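6-carboxyhexanoate--coa ligase (Bacillus subtilis, PDB 5FLG) belongs to the 6-carboxyhexanoate--CoA ligase family and is modelled here with phosphoaminophosphonic acid-adenylate ester, pimelic acid and magnesium. Local coordinates at residues 187-201 with 218-232. Residues are numbered along the deposited sequence; the frame is centred on the assembly and turned at random.
Sequences AVVAELCWSDDPDYI and MKEYGTEEGCRVFFI. With MG (magnesium ion), chain F; ANP (phosphoaminophosphonic acid-adenylate ester), chain D; PML (pimelic acid), chain C.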
ATOM      1  N   ALA A 187      19.619  -9.612 -22.018  1.00 33.34           N
ATOM      2  CA  ALA A 187      19.501  -8.499 -22.982  1.00 35.52           C
ATOM      3  C   ALA A 187      20.158  -7.179 -22.532  1.00 39.16           C
ATOM      4  O   ALA A 187      20.356  -6.257 -23.344  1.00 33.57           O
ATOM      5  CB  ALA A 187      18.041  -8.284 -23.344  1.00 39.75           C
ATOM      6  N   VAL A 188      20.538  -7.084 -21.254  1.00 30.96           N
ATOM      7  CA  VAL A 188      21.130  -5.854 -20.758  1.00 25.87           C
ATOM      8  C   VAL A 188      22.633  -5.805 -20.910  1.00 25.18           C
ATOM      9  O   VAL A 188      23.379  -6.571 -20.269  1.00 30.74           O
ATOM     10  CB  VAL A 188      20.784  -5.600 -19.248  1.00 29.13           C
ATOM     11  CG1 VAL A 188      21.393  -4.283 -18.794  1.00 25.46           C
ATOM     12  CG2 VAL A 188      19.297  -5.581 -19.023  1.00 29.64           C
ATOM     13  N   VAL A 189      23.114  -4.814 -21.647  1.00 22.91           N
ATOM     14  CA  VAL A 189      24.535  -4.672 -21.916  1.00 26.53           C
ATOM     15  C   VAL A 189      25.179  -3.802 -20.826  1.00 24.04           C
ATOM     16  O   VAL A 189      26.323  -3.973 -20.477  1.00 26.85           O
ATOM     17  CB  VAL A 189      24.738  -4.007 -23.287  1.00 31.29           C
ATOM     18  CG1 VAL A 189      26.202  -3.638 -23.519  1.00 33.60           C
ATOM     19  CG2 VAL A 189      24.239  -4.929 -24.401  1.00 36.53           C
ATOM     20  N   ALA A 190      24.462  -2.800 -20.366  1.00 26.28           N
ATOM     21  CA  ALA A 190      25.033  -1.888 -19.383  1.00 23.54           C
ATOM     22  C   ALA A 190      23.987  -1.012 -18.728  1.00 27.23           C
ATOM     23  O   ALA A 190      22.876  -0.819 -19.258  1.00 24.69           O
ATOM     24  CB  ALA A 190      26.099  -1.039 -20.039  1.00 23.00           C
ATOM     25  N   GLU A 191      24.332  -0.524 -17.523  1.00 28.98           N
ATOM     26  CA  GLU A 191      23.435   0.322 -16.739  1.00 27.47           C
ATOM     27  C   GLU A 191      24.221   1.573 -16.337  1.00 26.79           C
ATOM     28  O   GLU A 191      25.418   1.513 -16.126  1.00 26.96           O
ATOM     29  CB  GLU A 191      22.895  -0.395 -15.504  1.00 30.89           C
ATOM     30  CG  GLU A 191      22.172   0.564 -14.539  1.00 36.55           C
ATOM     31  CD  GLU A 191      21.763  -0.050 -13.180  1.00 42.06           C
ATOM     32  OE1 GLU A 191      22.162  -1.195 -12.835  1.00 32.92           O
ATOM     33  OE2 GLU A 191      21.049   0.656 -12.416  1.00 43.41           O
ATOM     34  N   LEU A 192      23.580   2.729 -16.469  1.00 24.39           N
ATOM     35  CA  LEU A 192      24.126   3.966 -15.995  1.00 26.41           C
ATOM     36  C   LEU A 192      23.197   4.520 -14.923  1.00 27.21           C
ATOM     37  O   LEU A 192      21.985   4.585 -15.120  1.00 29.22           O
ATOM     38  CB  LEU A 192      24.229   4.927 -17.156  1.00 30.88           C
ATOM     39  CG  LEU A 192      24.578   6.374 -16.857  1.00 31.87           C
ATOM     40  CD1 LEU A 192      26.017   6.535 -16.370  1.00 31.34           C
ATOM     41  CD2 LEU A 192      24.327   7.172 -18.115  1.00 33.99           C
ATOM     42  N   CYS A 193      23.772   4.941 -13.801  1.00 27.97           N
ATOM     43  CA  CYS A 193      22.981   5.332 -12.657  1.00 29.11           C
ATOM     44  C   CYS A 193      23.630   6.462 -11.869  1.00 26.81           C
ATOM     45  O   CYS A 193      24.844   6.456 -11.633  1.00 26.78           O
ATOM     46  CB  CYS A 193      22.776   4.153 -11.727  1.00 35.02           C
ATOM     47  SG  CYS A 193      22.105   4.641 -10.093  1.00 34.99           S
ATOM     48  N   TRP A 194      22.828   7.449 -11.482  1.00 29.28           N
ATOM     49  CA  TRP A 194      23.167   8.261 -10.300  1.00 29.70           C
ATOM     50  C   TRP A 194      21.910   8.752  -9.615  1.00 29.49           C
ATOM     51  O   TRP A 194      20.803   8.564 -10.112  1.00 25.38           O
ATOM     52  CB  TRP A 194      24.162   9.393 -10.649  1.00 30.83           C
ATOM     53  CG  TRP A 194      23.636  10.455 -11.595  1.00 32.37           C
ATOM     54  CD1 TRP A 194      23.012  11.625 -11.254  1.00 37.57           C
ATOM     55  CD2 TRP A 194      23.756  10.473 -13.022  1.00 32.61           C
ATOM     56  NE1 TRP A 194      22.619  12.295 -12.397  1.00 36.20           N
ATOM     57  CE2 TRP A 194      23.161  11.667 -13.481  1.00 34.96           C
ATOM     58  CE3 TRP A 194      24.324   9.600 -13.958  1.00 29.94           C
ATOM     59  CZ2 TRP A 194      23.042  11.966 -14.840  1.00 36.21           C
ATOM     60  CZ3 TRP A 194      24.263   9.928 -15.286  1.00 32.15           C
ATOM     61  CH2 TRP A 194      23.626  11.094 -15.722  1.00 34.07           C
ATOM     62  N   SER A 195      22.081   9.209  -8.377  1.00 30.38           N
ATOM     63  CA  SER A 195      20.990   9.418  -7.482  1.00 28.59           C
ATOM     64  C   SER A 195      20.205  10.655  -7.868  1.00 26.70           C
ATOM     65  O   SER A 195      20.783  11.660  -8.275  1.00 27.19           O
ATOM     66  CB  SER A 195      21.521   9.600  -6.026  1.00 34.55           C
ATOM     67  OG  SER A 195      20.417   9.584  -5.135  1.00 35.47           O
ATOM     68  N   ASP A 196      18.913  10.648  -7.581  1.00 26.85           N
ATOM     69  CA  ASP A 196      18.124  11.881  -7.594  1.00 30.57           C
ATOM     70  C   ASP A 196      18.055  12.519  -6.171  1.00 27.57           C
ATOM     71  O   ASP A 196      17.366  13.514  -5.988  1.00 30.25           O
ATOM     72  CB  ASP A 196      16.708  11.633  -8.116  1.00 33.98           C
ATOM     73  CG  ASP A 196      15.974  10.515  -7.336  1.00 42.57           C
ATOM     74  OD1 ASP A 196      16.652   9.752  -6.605  1.00 46.54           O
ATOM     75  OD2 ASP A 196      14.728  10.402  -7.451  1.00 47.49           O
ATOM     76  N   ASP A 197      18.870  12.052  -5.240  1.00 26.78           N
ATOM     77  CA  ASP A 197      18.961  12.722  -3.906  1.00 33.37           C
ATOM     78  C   ASP A 197      19.909  13.949  -3.953  1.00 36.94           C
ATOM     79  O   ASP A 197      21.019  13.853  -4.467  1.00 33.48           O
ATOM     80  CB  ASP A 197      19.504  11.755  -2.865  1.00 33.65           C
ATOM     81  CG  ASP A 197      18.639  10.499  -2.676  1.00 39.77           C
ATOM     82  OD1 ASP A 197      17.552  10.336  -3.290  1.00 41.39           O
ATOM     83  OD2 ASP A 197      19.120   9.602  -1.950  1.00 48.29           O
ATOM     84  N   PRO A 198      19.558  15.045  -3.249  1.00 41.90           N
ATOM     85  CA  PRO A 198      20.434  16.214  -3.301  1.00 39.19           C
ATOM     86  C   PRO A 198      21.739  16.014  -2.537  1.00 34.96           C
ATOM     87  O   PRO A 198      22.697  16.746  -2.736  1.00 37.21           O
ATOM     88  CB  PRO A 198      19.579  17.329  -2.674  1.00 37.56           C
ATOM     89  CG  PRO A 198      18.567  16.619  -1.851  1.00 42.24           C
ATOM     90  CD  PRO A 198      18.265  15.352  -2.608  1.00 39.32           C
ATOM     91  N   ASP A 199      21.820  14.971  -1.742  1.00 35.61           N
ATOM     92  CA  ASP A 199      22.905  14.877  -0.771  1.00 39.10           C
ATOM     93  C   ASP A 199      23.704  13.607  -1.020  1.00 40.52           C
ATOM     94  O   ASP A 199      24.454  13.172  -0.150  1.00 37.17           O
ATOM     95  CB  ASP A 199      22.352  14.874   0.646  1.00 42.04           C
ATOM     96  CG  ASP A 199      21.223  13.862   0.823  1.00 49.87           C
ATOM     97  OD1 ASP A 199      20.645  13.350  -0.188  1.00 50.10           O
ATOM     98  OD2 ASP A 199      20.949  13.537   1.987  1.00 49.75           O
ATOM     99  N   TYR A 200      23.657  13.098  -2.255  1.00 32.93           N
ATOM    100  CA  TYR A 200      24.477  11.931  -2.606  1.00 33.57           C
ATOM    101  C   TYR A 200      24.884  11.936  -4.069  1.00 34.38           C
ATOM    102  O   TYR A 200      24.020  11.923  -4.966  1.00 32.74           O
ATOM    103  CB  TYR A 200      23.705  10.669  -2.285  1.00 33.70           C
ATOM    104  CG  TYR A 200      24.575   9.456  -2.195  1.00 37.13           C
ATOM    105  CD1 TYR A 200      25.324   9.196  -1.050  1.00 33.54           C
ATOM    106  CD2 TYR A 200      24.727   8.605  -3.298  1.00 34.60           C
ATOM    107  CE1 TYR A 200      26.126   8.071  -0.959  1.00 32.36           C
ATOM    108  CE2 TYR A 200      25.592   7.526  -3.248  1.00 34.97           C
ATOM    109  CZ  TYR A 200      26.287   7.257  -2.088  1.00 35.34           C
ATOM    110  OH  TYR A 200      27.058   6.127  -2.014  1.00 33.93           O
ATOM    111  N   ILE A 201      26.187  12.091  -4.309  1.00 32.63           N
ATOM    112  CA  ILE A 201      26.691  12.381  -5.651  1.00 35.76           C
ATOM    113  C   ILE A 201      27.430  11.219  -6.315  1.00 34.52           C
ATOM    114  O   ILE A 201      27.849  11.314  -7.474  1.00 34.51           O
ATOM    115  CB  ILE A 201      27.594  13.611  -5.642  1.00 37.55           C
ATOM    116  CG1 ILE A 201      28.859  13.342  -4.827  1.00 39.82           C
ATOM    117  CG2 ILE A 201      26.850  14.797  -5.064  1.00 39.34           C
ATOM    118  CD1 ILE A 201      29.941  14.374  -5.058  1.00 42.74           C
ATOM    119  N   MET A 218      29.258  12.246  -9.669  1.00 33.65           N
ATOM    120  CA  MET A 218      28.559  12.139 -10.972  1.00 35.61           C
ATOM    121  C   MET A 218      27.656  13.350 -11.216  1.00 35.96           C
ATOM    122  O   MET A 218      27.038  13.490 -12.282  1.00 31.45           O
ATOM    123  CB  MET A 218      27.727  10.856 -11.023  1.00 33.15           C
ATOM    124  CG  MET A 218      28.547   9.588 -11.165  1.00 36.92           C
ATOM    125  SD  MET A 218      29.202   9.407 -12.841  1.00 43.61           S
ATOM    126  CE  MET A 218      27.837   8.623 -13.679  1.00 40.21           C
ATOM    127  N   LYS A 219      27.518  14.180 -10.185  1.00 30.79           N
ATOM    128  CA  LYS A 219      26.744  15.423 -10.283  1.00 32.08           C
ATOM    129  C   LYS A 219      27.117  16.303  -9.086  1.00 35.63           C
ATOM    130  O   LYS A 219      27.858  15.858  -8.222  1.00 30.38           O
ATOM    131  CB  LYS A 219      25.265  15.114 -10.195  1.00 35.85           C
ATOM    132  CG  LYS A 219      24.868  14.484  -8.868  1.00 37.85           C
ATOM    133  CD  LYS A 219      23.376  14.641  -8.627  1.00 35.87           C
ATOM    134  CE  LYS A 219      22.959  14.044  -7.302  1.00 35.55           C
ATOM    135  NZ  LYS A 219      21.498  14.246  -7.102  1.00 38.14           N
ATOM    136  N   GLU A 220      26.494  17.473  -8.969  1.00 40.72           N
ATOM    137  CA  GLU A 220      26.813  18.407  -7.887  1.00 42.90           C
ATOM    138  C   GLU A 220      25.885  18.181  -6.705  1.00 35.56           C
ATOM    139  O   GLU A 220      24.712  17.874  -6.879  1.00 35.65           O
ATOM    140  CB  GLU A 220      26.684  19.863  -8.351  1.00 45.25           C
ATOM    141  CG  GLU A 220      27.635  20.266  -9.469  1.00 50.78           C
ATOM    142  CD  GLU A 220      29.094  20.385  -9.044  1.00 51.78           C
ATOM    143  OE1 GLU A 220      29.422  20.189  -7.858  1.00 58.16           O
ATOM    144  OE2 GLU A 220      29.942  20.642  -9.922  1.00 63.56           O
ATOM    145  N   TYR A 221      26.407  18.359  -5.502  1.00 37.41           N
ATOM    146  CA  TYR A 221      25.561  18.465  -4.318  1.00 36.93           C
ATOM    147  C   TYR A 221      24.401  19.420  -4.523  1.00 33.76           C
ATOM    148  O   TYR A 221      24.548  20.435  -5.188  1.00 39.21           O
ATOM    149  CB  TYR A 221      26.391  18.883  -3.113  1.00 42.89           C
ATOM    150  CG  TYR A 221      27.093  17.710  -2.494  1.00 41.99           C
ATOM    151  CD1 TYR A 221      26.374  16.725  -1.839  1.00 38.86           C
ATOM    152  CD2 TYR A 221      28.455  17.523  -2.675  1.00 42.27           C
ATOM    153  CE1 TYR A 221      26.997  15.602  -1.347  1.00 38.96           C
ATOM    154  CE2 TYR A 221      29.094  16.432  -2.125  1.00 39.29           C
ATOM    155  CZ  TYR A 221      28.350  15.475  -1.481  1.00 36.55           C
ATOM    156  OH  TYR A 221      28.958  14.357  -0.993  1.00 40.46           O
ATOM    157  N   GLY A 222      23.226  19.046  -4.033  1.00 31.82           N
ATOM    158  CA  GLY A 222      22.073  19.941  -4.049  1.00 31.75           C
ATOM    159  C   GLY A 222      21.195  19.823  -5.270  1.00 39.19           C
ATOM    160  O   GLY A 222      20.152  20.451  -5.333  1.00 39.24           O
ATOM    161  N   THR A 223      21.600  19.054  -6.273  1.00 37.40           N
ATOM    162  CA  THR A 223      20.732  18.903  -7.449  1.00 39.46           C
ATOM    163  C   THR A 223      19.893  17.636  -7.294  1.00 43.20           C
ATOM    164  O   THR A 223      20.285  16.688  -6.612  1.00 41.89           O
ATOM    165  CB  THR A 223      21.550  18.811  -8.744  1.00 40.55           C
ATOM    166  OG1 THR A 223      22.442  17.695  -8.646  1.00 45.55           O
ATOM    167  CG2 THR A 223      22.384  20.070  -8.949  1.00 40.85           C
ATOM    168  N   GLU A 224      18.697  17.648  -7.864  1.00 42.81           N
ATOM    169  CA  GLU A 224      17.794  16.531  -7.715  1.00 42.71           C
ATOM    170  C   GLU A 224      17.571  15.722  -8.991  1.00 42.60           C
ATOM    171  O   GLU A 224      16.550  15.059  -9.117  1.00 47.62           O
ATOM    172  CB  GLU A 224      16.472  17.030  -7.198  1.00 45.96           C
ATOM    173  CG  GLU A 224      16.549  17.565  -5.779  1.00 50.27           C
ATOM    174  CD  GLU A 224      15.166  17.702  -5.166  1.00 59.01           C
ATOM    175  OE1 GLU A 224      14.187  17.867  -5.937  1.00 62.44           O
ATOM    176  OE2 GLU A 224      15.046  17.589  -3.925  1.00 67.00           O
ATOM    177  N   GLU A 225      18.470  15.844  -9.959  1.00 43.66           N
ATOM    178  CA  GLU A 225      18.325  15.133 -11.250  1.00 46.25           C
ATOM    179  C   GLU A 225      19.155  13.855 -11.199  1.00 41.45           C
ATOM    180  O   GLU A 225      20.381  13.914 -11.076  1.00 46.42           O
ATOM    181  CB  GLU A 225      18.862  15.994 -12.407  1.00 47.00           C
ATOM    182  CG  GLU A 225      17.965  17.148 -12.809  1.00 55.97           C
ATOM    183  CD  GLU A 225      17.711  18.114 -11.665  1.00 58.97           C
ATOM    184  OE1 GLU A 225      18.660  18.822 -11.245  1.00 63.30           O
ATOM    185  OE2 GLU A 225      16.559  18.155 -11.183  1.00 60.93           O
ATOM    186  N   GLY A 226      18.485  12.726 -11.128  1.00 38.38           N
ATOM    187  CA  GLY A 226      19.155  11.437 -11.088  1.00 42.98           C
ATOM    188  C   GLY A 226      19.085  10.808 -12.469  1.00 43.79           C
ATOM    189  O   GLY A 226      18.622  11.436 -13.412  1.00 40.72           O
ATOM    190  N   CYS A 227      19.497   9.551 -12.576  1.00 41.67           N
ATOM    191  CA  CYS A 227      19.451   8.839 -13.859  1.00 33.92           C
ATOM    192  C   CYS A 227      19.527   7.347 -13.587  1.00 33.92           C
ATOM    193  O   CYS A 227      20.263   6.888 -12.698  1.00 30.55           O
ATOM    194  CB  CYS A 227      20.616   9.274 -14.739  1.00 34.89           C
ATOM    195  SG  CYS A 227      20.994   8.235 -16.180  1.00 40.37           S
ATOM    196  N   ARG A 228      18.688   6.607 -14.293  1.00 28.74           N
ATOM    197  CA  ARG A 228      18.757   5.182 -14.315  1.00 29.53           C
ATOM    198  C   ARG A 228      18.405   4.768 -15.758  1.00 25.86           C
ATOM    199  O   ARG A 228      17.248   4.791 -16.143  1.00 27.04           O
ATOM    200  CB  ARG A 228      17.757   4.597 -13.316  1.00 29.84           C
ATOM    201  CG  ARG A 228      18.128   3.233 -12.762  1.00 31.38           C
ATOM    202  CD  ARG A 228      19.309   3.388 -11.855  1.00 31.12           C
ATOM    203  NE  ARG A 228      19.598   2.268 -10.963  1.00 29.75           N
ATOM    204  CZ  ARG A 228      19.523   2.329  -9.640  1.00 30.12           C
ATOM    205  NH1 ARG A 228      18.827   3.304  -9.041  1.00 29.61           N
ATOM    206  NH2 ARG A 228      20.163   1.439  -8.916  1.00 32.53           N
ATOM    207  N   VAL A 229      19.399   4.336 -16.501  1.00 28.91           N
ATOM    208  CA  VAL A 229      19.202   3.877 -17.885  1.00 29.28           C
ATOM    209  C   VAL A 229      19.805   2.491 -18.044  1.00 33.75           C
ATOM    210  O   VAL A 229      20.961   2.262 -17.642  1.00 30.03           O
ATOM    211  CB  VAL A 229      19.917   4.812 -18.889  1.00 30.68           C
ATOM    212  CG1 VAL A 229      19.678   4.348 -20.316  1.00 32.61           C
ATOM    213  CG2 VAL A 229      19.416   6.237 -18.729  1.00 33.69           C
ATOM    214  N   PHE A 230      19.064   1.615 -18.743  1.00 30.30           N
ATOM    215  CA  PHE A 230      19.543   0.292 -19.074  1.00 27.59           C
ATOM    216  C   PHE A 230      19.723   0.245 -20.584  1.00 28.21           C
ATOM    217  O   PHE A 230      18.760   0.400 -21.314  1.00 25.45           O
ATOM    218  CB  PHE A 230      18.516  -0.796 -18.691  1.00 27.68           C
ATOM    219  CG  PHE A 230      18.144  -0.825 -17.234  1.00 26.48           C
ATOM    220  CD1 PHE A 230      18.996  -0.309 -16.274  1.00 28.59           C
ATOM    221  CD2 PHE A 230      16.999  -1.466 -16.818  1.00 27.51           C
ATOM    222  CE1 PHE A 230      18.628  -0.312 -14.937  1.00 27.78           C
ATOM    223  CE2 PHE A 230      16.653  -1.520 -15.468  1.00 32.76           C
ATOM    224  CZ  PHE A 230      17.478  -0.925 -14.527  1.00 27.02           C
ATOM    225  N   PHE A 231      20.929  -0.043 -21.024  1.00 29.81           N
ATOM    226  CA  PHE A 231      21.214  -0.134 -22.430  1.00 32.39           C
ATOM    227  C   PHE A 231      20.939  -1.555 -22.888  1.00 34.28           C
ATOM    228  O   PHE A 231      21.527  -2.516 -22.368  1.00 34.47           O
ATOM    229  CB  PHE A 231      22.662   0.260 -22.671  1.00 32.03           C
ATOM    230  CG  PHE A 231      22.942   1.723 -22.427  1.00 33.43           C
ATOM    231  CD1 PHE A 231      22.779   2.649 -23.437  1.00 33.94           C
ATOM    232  CD2 PHE A 231      23.344   2.177 -21.167  1.00 35.96           C
ATOM    233  CE1 PHE A 231      23.034   3.988 -23.215  1.00 34.52           C
ATOM    234  CE2 PHE A 231      23.574   3.519 -20.926  1.00 37.04           C
ATOM    235  CZ  PHE A 231      23.415   4.429 -21.951  1.00 37.98           C
ATOM    236  N   ILE A 232      19.930  -1.692 -23.740  1.00 33.42           N
ATOM    237  CA  ILE A 232      19.382  -3.001 -24.120  1.00 39.05           C
ATOM    238  C   ILE A 232      19.783  -3.452 -25.530  1.00 42.00           C
ATOM    239  O   ILE A 232      19.732  -2.679 -26.490  1.00 38.01           O
ATOM    240  CB  ILE A 232      17.846  -2.975 -24.110  1.00 38.66           C
ATOM    241  CG1 ILE A 232      17.343  -2.511 -22.756  1.00 36.95           C
ATOM    242  CG2 ILE A 232      17.274  -4.333 -24.491  1.00 40.48           C
ATOM    243  CD1 ILE A 232      17.638  -3.459 -21.615  1.00 36.50           C
TER
HETATM  244 MG    MG F 704      16.480   8.844  -4.561  1.00 45.34          MG
HETATM  245  PG  ANP D 702      15.201   6.339  -2.556  1.00 34.61           P
HETATM  246  O1G ANP D 702      14.291   6.451  -1.364  1.00 32.91           O
HETATM  247  O2G ANP D 702      16.110   7.530  -2.697  1.00 36.24           O
HETATM  248  O3G ANP D 702      15.958   5.057  -2.682  1.00 29.62           O
HETATM  249  PB  ANP D 702      14.516   5.690  -5.373  1.00 29.51           P
HETATM  250  O1B ANP D 702      14.931   4.286  -5.112  1.00 25.35           O
HETATM  251  O2B ANP D 702      13.368   6.065  -6.234  1.00 29.38           O
HETATM  252  N3B ANP D 702      14.100   6.418  -3.862  1.00 27.99           N
HETATM  253  PA  ANP D 702      17.327   6.094  -5.839  1.00 34.05           P
HETATM  254  O1A ANP D 702      18.206   7.229  -5.578  1.00 28.96           O
HETATM  255  O2A ANP D 702      17.441   4.789  -5.104  1.00 32.00           O
HETATM  256  O3A ANP D 702      15.787   6.557  -5.878  1.00 31.40           O
HETATM  257  O5' ANP D 702      17.539   5.790  -7.447  1.00 27.61           O
HETATM  258  C5' ANP D 702      17.848   6.827  -8.334  1.00 29.63           C
HETATM  259  C4' ANP D 702      16.978   6.702  -9.587  1.00 29.70           C
HETATM  260  O4' ANP D 702      17.165   5.397 -10.150  1.00 29.85           O
HETATM  261  C3' ANP D 702      15.496   6.837  -9.271  1.00 29.55           C
HETATM  262  O3' ANP D 702      15.051   8.180  -9.415  1.00 33.47           O
HETATM  263  C2' ANP D 702      14.857   5.986 -10.330  1.00 30.57           C
HETATM  264  O2' ANP D 702      14.810   6.731 -11.548  1.00 26.08           O
HETATM  265  C1' ANP D 702      15.867   4.884 -10.477  1.00 30.02           C
HETATM  266  N9  ANP D 702      15.465   3.760  -9.624  1.00 32.14           N
HETATM  267  C8  ANP D 702      15.553   3.658  -8.250  1.00 37.16           C
HETATM  268  N7  ANP D 702      15.154   2.428  -7.850  1.00 34.41           N
HETATM  269  C5  ANP D 702      14.768   1.753  -8.975  1.00 27.81           C
HETATM  270  C6  ANP D 702      14.201   0.434  -9.301  1.00 31.13           C
HETATM  271  N6  ANP D 702      13.917  -0.466  -8.355  1.00 35.14           N
HETATM  272  N1  ANP D 702      13.968   0.127 -10.596  1.00 27.74           N
HETATM  273  C2  ANP D 702      14.206   1.011 -11.571  1.00 26.06           C
HETATM  274  N3  ANP D 702      14.783   2.210 -11.386  1.00 27.49           N
HETATM  275  C4  ANP D 702      14.967   2.650 -10.118  1.00 28.03           C
HETATM  276  C1  PML C 701      26.836   3.526  -4.612  1.00 47.65           C
HETATM  277  O11 PML C 701      27.512   2.525  -5.019  1.00 33.44           O
HETATM  278  O12 PML C 701      27.241   4.223  -3.616  1.00 38.63           O
HETATM  279  C2  PML C 701      25.786   4.087  -5.589  1.00 40.91           C
HETATM  280  C3  PML C 701      24.363   4.242  -5.076  1.00 43.59           C
HETATM  281  C4  PML C 701      23.599   5.414  -5.719  1.00 36.86           C
HETATM  282  C5  PML C 701      22.236   5.057  -6.281  1.00 47.91           C
HETATM  283  C6  PML C 701      21.107   5.991  -5.853  1.00 46.34           C
HETATM  284  C7  PML C 701      20.927   6.020  -4.333  1.00 53.70           C
HETATM  285  O71 PML C 701      20.670   4.951  -3.730  1.00 55.69           O
HETATM  286  O72 PML C 701      20.921   7.128  -3.739  1.00 48.81           O
HETATM  287  O   HOH W   1      13.998   9.170  -4.721  1.00 36.55           O
HETATM  288  O   HOH W   2      27.841  11.871  -1.907  1.00 38.21           O
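Arg-228 meets Glu-191 across two neighbouring antiparallel strands: its NE donates to Glu-191 OE2 at 2.6 Å, in a salt bridge whose carboxylate and guanidinium planes lie only 26° apart. Cys-193 SG sits over the centre of one guanidinium face, 3.5 Å from Arg-228 CZ, while Arg-228 NH1 reaches ANP O4' at 2.9 Å. Tyr-204 OH holds the remaining nitrogen, NH2; the bonds from NE, NH1 and NH2 probably restrain the rotation of the guanidinium, with the sulfur packed on one face.

On the opposite sheet face, Trp-194 turns its indole over Cys-227, whose CB stands 3.5 Å from the centroid of the six-membered ring, 4° off its normal, a CH-pi contact; Met-218 CE touches CE3.

Beyond the strands, the loop carrying the metal ligands is tied down by Lys-219. With CG between backbone N and carbonyl carbon (chi1 62°) and the chain extended thereafter, its NZ reaches Asp-197 O at 2.7 Å as well as Ser-195 O and Thr-223 O. Asp-196 OD1 and Asp-197 OD1 each bind magnesium at 2.2 Å, Arg-171 forms a salt bridge with Asp-197 OD2, and Ser-195 OG accepts from Asp-197 N in an ST turn.

Three carbonyls thus grip one ammonium near, but not touching, the two metal-binding carboxylates; its charge may add modestly to a balance that magnesium and Arg-171 meet directly.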